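Local coordinates for bifunctional endo-1,4-beta-xylanase A (Neocallimastix patriciarum, PDB 2VG9), which probably hydrolyses internal beta-1,4-xylosidic bonds of xylan as a family 11 endo-xylanase with a beta jelly-roll fold, at residues F99-L104 / T148-S153; I114-V119 / Q165-G170. All coordinates share one frame; numbering follows the deposited sequence.

Contact 1 of 2, residues F99-L104 / T148-S153; sequences FQNRGL and TINGGS
In the jelly roll of this family 11 xylanase, the end of strand 89-100 and the turn after it meet a type I beta turn, T148 to G151. By sequence and position, that turn probably corresponds to the tip of the thumb, the loop that overhangs the substrate cleft in family 11 enzymes. The contact is carried by two amides, Q100 and N150, facing each other tip to tip with their planes only 3° apart. Each gives one N-H and takes another, so the pair forms a closed ring of two nearly straight bonds: Q100 NE2 donates to N150 OD1 at 2.8 Å and N150 ND2 to Q100 OE1 at 3.0 Å. Both acceptors are met in the carbonyl plane on a lone pair, an arrangement that fixes the rotation of both groups. Q100 reaches across with CG anti to its backbone N (chi1 178°) and a bend at the next torsion (chi2 62°), which brings OE1 back toward the start of the turn that follows it. There OE1 also accepts R102 N at 3.2 Å, from above the carbonyl plane, and N101 N through a weak bond. An alanine at Q100 would remove this amide and would probably loosen both the tie to the 148-151 turn and the turn at N101 and R102. The side chain of R102, bent at its third torsion, runs past N150 in the opposite direction and brings NH2 to 3.4 Å from N150 OD1, the two flat groups lying oblique to each other. Around the amides, the backbone of Q100 is hydrogen-bonded to N190, and I149 touches W98 and Y192. I149 crosses Q100 obliquely, its CD1 lying 3.5 Å from Q100 NE2.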
loop_
_atom_site.group_PDB
_atom_site.type_symbol
_atom_site.label_atom_id
_atom_site.label_comp_id
_atom_site.label_asym_id
_atom_site.label_seq_id
_atom_site.Cartn_x
_atom_site.Cartn_y
_atom_site.Cartn_z
ATOM N N PHE A 99 9.029 -5.426 -3.696
ATOM C CA PHE A 99 9.924 -6.100 -4.654
ATOM C C PHE A 99 10.831 -7.021 -3.832
ATOM O O PHE A 99 11.607 -6.558 -2.974
ATOM C CB PHE A 99 10.802 -5.143 -5.498
ATOM C CG PHE A 99 10.048 -4.025 -6.192
ATOM C CD1 PHE A 99 8.737 -4.211 -6.682
ATOM C CD2 PHE A 99 10.661 -2.772 -6.373
ATOM C CE1 PHE A 99 8.053 -3.167 -7.326
ATOM C CE2 PHE A 99 9.980 -1.740 -7.023
ATOM C CZ PHE A 99 8.659 -1.942 -7.501
ATOM N N GLN A 100 10.696 -8.319 -4.078
ATOM C CA GLN A 100 11.418 -9.349 -3.349
ATOM C C GLN A 100 12.812 -9.456 -3.964
ATOM O O GLN A 100 12.966 -9.449 -5.195
ATOM C CB GLN A 100 10.677 -10.687 -3.463
ATOM C CG GLN A 100 11.358 -11.920 -2.769
ATOM C CD GLN A 100 11.502 -11.783 -1.244
ATOM O OE1 GLN A 100 12.497 -11.261 -0.748
ATOM N NE2 GLN A 100 10.532 -12.306 -0.505
ATOM N N ASN A 101 13.820 -9.532 -3.115
ATOM C CA ASN A 101 15.190 -9.694 -3.582
ATOM C C ASN A 101 15.806 -11.054 -3.210
ATOM O O ASN A 101 17.006 -11.245 -3.381
ATOM C CB ASN A 101 16.069 -8.543 -3.067
ATOM C CG ASN A 101 16.378 -8.660 -1.596
ATOM O OD1 ASN A 101 15.648 -9.302 -0.847
ATOM N ND2 ASN A 101 17.482 -8.039 -1.170
ATOM N N ARG A 102 15.008 -11.972 -2.678
ATOM C CA ARG A 102 15.495 -13.330 -2.388
ATOM C C ARG A 102 16.041 -13.923 -3.683
ATOM O O ARG A 102 15.380 -13.870 -4.718
ATOM C CB ARG A 102 14.395 -14.216 -1.783
ATOM C CG ARG A 102 14.882 -15.623 -1.365
ATOM C CD ARG A 102 13.759 -16.485 -0.784
ATOM N NE ARG A 102 13.509 -16.234 0.651
ATOM C CZ ARG A 102 12.350 -15.809 1.169
ATOM N NH1 ARG A 102 11.290 -15.574 0.383
ATOM N NH2 ARG A 102 12.245 -15.628 2.485
ATOM N N GLY A 103 17.283 -14.404 -3.632
ATOM C CA GLY A 103 17.954 -14.990 -4.796
ATOM C C GLY A 103 18.583 -14.007 -5.764
ATOM O O GLY A 103 19.083 -14.413 -6.824
ATOM N N LEU A 104 18.572 -12.720 -5.426
ATOM C CA LEU A 104 18.975 -11.699 -6.398
ATOM C C LEU A 104 20.175 -10.921 -5.920
ATOM O O LEU A 104 20.309 -10.621 -4.714
ATOM C CB LEU A 104 17.827 -10.731 -6.728
ATOM C CG LEU A 104 16.520 -11.230 -7.363
ATOM C CD1 LEU A 104 15.605 -10.053 -7.606
ATOM C CD2 LEU A 104 16.755 -11.996 -8.678
ATOM N N THR A 148 9.566 -7.332 7.939
ATOM C CA THR A 148 9.638 -7.426 6.500
ATOM C C THR A 148 8.791 -8.643 6.076
ATOM O O THR A 148 8.405 -9.450 6.933
ATOM C CB THR A 148 11.158 -7.546 6.166
ATOM O OG1 THR A 148 11.667 -6.313 5.621
ATOM C CG2 THR A 148 11.504 -8.712 5.322
ATOM N N ILE A 149 8.488 -8.782 4.781
ATOM C CA ILE A 149 7.795 -9.983 4.282
ATOM C C ILE A 149 8.603 -11.277 4.511
ATOM O O ILE A 149 8.063 -12.376 4.419
ATOM C CB ILE A 149 7.431 -9.880 2.757
ATOM C CG1 ILE A 149 8.656 -9.428 1.932
ATOM C CG2 ILE A 149 6.147 -9.026 2.574
ATOM C CD1 ILE A 149 8.535 -9.616 0.422
ATOM N N ASN A 150 9.891 -11.111 4.794
ATOM C CA ASN A 150 10.859 -12.202 4.974
ATOM C C ASN A 150 11.123 -12.601 6.437
ATOM O O ASN A 150 11.806 -13.599 6.700
ATOM C CB ASN A 150 12.183 -11.812 4.311
ATOM C CG ASN A 150 12.119 -11.879 2.804
ATOM O OD1 ASN A 150 11.189 -12.444 2.240
ATOM N ND2 ASN A 150 13.103 -11.294 2.140
ATOM N N GLY A 151 10.611 -11.824 7.390
ATOM C CA GLY A 151 10.892 -12.084 8.818
ATOM C C GLY A 151 11.141 -10.825 9.628
ATOM O O GLY A 151 10.548 -9.762 9.361
ATOM N N GLY A 152 12.037 -10.930 10.601
ATOM C CA GLY A 152 12.223 -9.875 11.599
ATOM C C GLY A 152 13.026 -8.674 11.139
ATOM O O GLY A 152 13.693 -8.720 10.104
ATOM N N SER A 153 12.949 -7.594 11.910
ATOM C CA SER A 153 13.709 -6.375 11.637
ATOM C C SER A 153 14.863 -6.569 10.640
ATOM O O SER A 153 15.742 -7.424 10.832
ATOM C CB SER A 153 14.217 -5.766 12.959
ATOM O OG SER A 153 14.669 -4.418 12.819
#

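Contact 2 of 2, residues I114-V119 / Q165-G170; sequences IIEDWV and QKRTSG
A classic beta bulge, with E116 and D117 both facing L93, marks the corner between strands 110-115 and 117-119, and the link into strand 169-173 crosses it at about a right angle, joining the two sheets of the jelly roll. K166, extended beyond CG, runs over D117 to W118. Its CB and CG each pass 3.3 Å from D117 OD1, and CD follows at 3.2 Å. CE then settles over one face of the W118 indole, 3.2 Å from CE2, in a CH-pi contact with the five-membered ring. The tip, NZ, stands almost exactly on the normal of the six-membered ring, 3.5 Å from its centroid, a cation-pi contact. NZ also donates to W118 O at 2.9 Å, so ring and carbonyl of one residue hold the ammonium, while the carboxylate of D117 would add a weaker attraction from farther off. Next along, R167 N bonds to E116 O, and the R167 side chain comes alongside E116, whose carboxylate also bonds the hydroxyls of Y77 and Y137. In a salt bridge R167 grips E116 side-on: NH2 meets the syn lone pair of OE1 at 3.0 Å, while NE reaches that same OE1 at 2.8 Å from above the carboxylate plane.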
loop_
_atom_site.group_PDB
_atom_site.type_symbol
_atom_site.label_atom_id
_atom_site.label_comp_id
_atom_site.label_asym_id
_atom_site.label_seq_id
_atom_site.Cartn_x
_atom_site.Cartn_y
_atom_site.Cartn_z
ATOM N N ILE A 114 2.276 3.912 -3.601
ATOM C CA ILE A 114 1.841 4.938 -4.526
ATOM C C ILE A 114 0.666 5.606 -3.829
ATOM O O ILE A 114 -0.449 5.060 -3.803
ATOM C CB ILE A 114 1.434 4.367 -5.909
ATOM C CG1 ILE A 114 2.639 3.660 -6.570
ATOM C CG2 ILE A 114 0.921 5.480 -6.830
ATOM C CD1 ILE A 114 2.217 2.741 -7.697
ATOM N N ILE A 115 0.934 6.770 -3.226
ATOM C CA ILE A 115 -0.032 7.341 -2.287
ATOM C C ILE A 115 -0.949 8.309 -2.995
ATOM O O ILE A 115 -0.510 9.358 -3.474
ATOM C CB ILE A 115 0.655 8.010 -1.069
ATOM C CG1 ILE A 115 1.668 7.046 -0.432
ATOM C CG2 ILE A 115 -0.383 8.527 -0.070
ATOM C CD1 ILE A 115 2.415 7.607 0.795
ATOM N N GLU A 116 -2.230 7.937 -3.021
ATOM C CA GLU A 116 -3.293 8.675 -3.702
ATOM C C GLU A 116 -3.963 9.731 -2.832
ATOM O O GLU A 116 -4.413 10.767 -3.328
ATOM C CB GLU A 116 -4.346 7.676 -4.203
ATOM C CG GLU A 116 -3.784 6.731 -5.230
ATOM C CD GLU A 116 -3.575 7.443 -6.587
ATOM O OE1 GLU A 116 -4.576 7.639 -7.327
ATOM O OE2 GLU A 116 -2.419 7.816 -6.893
ATOM N N ASP A 117 -4.026 9.462 -1.538
ATOM C CA ASP A 117 -4.676 10.346 -0.583
ATOM C C ASP A 117 -4.086 10.006 0.787
ATOM O O ASP A 117 -3.551 8.883 1.003
ATOM C CB ASP A 117 -6.208 10.141 -0.603
ATOM C CG ASP A 117 -6.996 11.340 -0.027
ATOM O OD1 ASP A 117 -6.415 12.307 0.473
ATOM O OD2 ASP A 117 -8.235 11.303 -0.063
ATOM N N TRP A 118 -4.079 11.016 1.667
ATOM C CA TRP A 118 -3.531 10.899 3.008
ATOM C C TRP A 118 -4.146 12.001 3.868
ATOM O O TRP A 118 -4.643 13.017 3.350
ATOM C CB TRP A 118 -1.997 11.039 3.047
ATOM C CG TRP A 118 -1.478 12.302 2.371
ATOM C CD1 TRP A 118 -1.124 12.439 1.052
ATOM C CD2 TRP A 118 -1.302 13.602 2.977
ATOM N NE1 TRP A 118 -0.720 13.737 0.800
ATOM C CE2 TRP A 118 -0.812 14.466 1.974
ATOM C CE3 TRP A 118 -1.498 14.107 4.279
ATOM C CZ2 TRP A 118 -0.529 15.840 2.222
ATOM C CZ3 TRP A 118 -1.221 15.491 4.531
ATOM C CH2 TRP A 118 -0.751 16.329 3.489
ATOM N N VAL A 119 -4.074 11.818 5.175
ATOM C CA VAL A 119 -4.588 12.830 6.084
ATOM C C VAL A 119 -3.540 13.156 7.143
ATOM O O VAL A 119 -2.919 12.238 7.707
ATOM C CB VAL A 119 -5.931 12.425 6.719
ATOM C CG1 VAL A 119 -6.423 13.522 7.723
ATOM C CG2 VAL A 119 -6.993 12.152 5.605
ATOM N N GLN A 165 -2.137 16.007 -6.076
ATOM C CA GLN A 165 -3.568 16.355 -5.980
ATOM C C GLN A 165 -4.284 15.113 -5.425
ATOM O O GLN A 165 -4.476 14.145 -6.169
ATOM C CB GLN A 165 -4.098 16.711 -7.373
ATOM C CG GLN A 165 -5.435 17.489 -7.412
ATOM C CD GLN A 165 -6.137 17.517 -8.825
ATOM O OE1 GLN A 165 -5.501 17.294 -9.879
ATOM N NE2 GLN A 165 -7.469 17.797 -8.824
ATOM N N LYS A 166 -4.679 15.141 -4.147
ATOM C CA LYS A 166 -5.321 13.999 -3.507
ATOM C C LYS A 166 -6.603 13.564 -4.216
ATOM O O LYS A 166 -7.422 14.396 -4.636
ATOM C CB LYS A 166 -5.673 14.344 -2.071
ATOM C CG LYS A 166 -4.494 14.444 -1.138
ATOM C CD LYS A 166 -4.954 15.138 0.151
ATOM C CE LYS A 166 -3.779 15.350 1.122
ATOM N NZ LYS A 166 -4.286 15.775 2.468
ATOM N N ARG A 167 -6.822 12.257 -4.303
ATOM C CA ARG A 167 -8.075 11.784 -4.833
ATOM C C ARG A 167 -8.432 10.426 -4.226
ATOM O O ARG A 167 -7.596 9.812 -3.560
ATOM C CB ARG A 167 -7.979 11.709 -6.354
ATOM C CG ARG A 167 -7.007 10.663 -6.836
ATOM C CD ARG A 167 -7.054 10.507 -8.349
ATOM N NE ARG A 167 -6.115 9.451 -8.764
ATOM C CZ ARG A 167 -6.044 8.951 -9.997
ATOM N NH1 ARG A 167 -6.827 9.445 -10.966
ATOM N NH2 ARG A 167 -5.159 7.988 -10.265
ATOM N N THR A 168 -9.660 9.963 -4.447
ATOM C CA THR A 168 -10.085 8.656 -3.901
ATOM C C THR A 168 -10.715 7.778 -4.962
ATOM O O THR A 168 -11.372 6.784 -4.635
ATOM C CB THR A 168 -11.064 8.791 -2.720
ATOM O OG1 THR A 168 -12.263 9.404 -3.172
ATOM C CG2 THR A 168 -10.486 9.621 -1.560
ATOM N N SER A 169 -10.491 8.114 -6.237
ATOM C CA SER A 169 -10.828 7.189 -7.337
ATOM C C SER A 169 -10.021 7.482 -8.588
ATOM O O SER A 169 -9.590 8.628 -8.808
ATOM C CB SER A 169 -12.339 7.220 -7.666
ATOM O OG SER A 169 -12.692 8.472 -8.193
ATOM N N GLY A 170 -9.832 6.462 -9.415
ATOM C CA GLY A 170 -9.230 6.698 -10.701
ATOM C C GLY A 170 -8.415 5.537 -11.216
ATOM O O GLY A 170 -8.445 4.469 -10.639
#

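After seven earlier strands, the chain forms strand 89-100, which supplies the early half of contact 1, and returns antiparallel through strand 110-115 to the corner at 114-119, the early half of contact 2. Contact 1 closes at 148-153, across 43 intervening residues, and contact 2 at 165-170, across 45, after strand 153-163, which runs parallel to 110-115. The four segments alternate, so the two loops cross. Both contacts reach the larger sheet through neighbouring strands, yet their centres lie about 28 Å apart on opposite sides of the chain's centre. Contact 1 ties the probable thumb tip to the end of strand 89-100; contact 2 joins that sheet to the lead-in of edge strand 169-173 of the other.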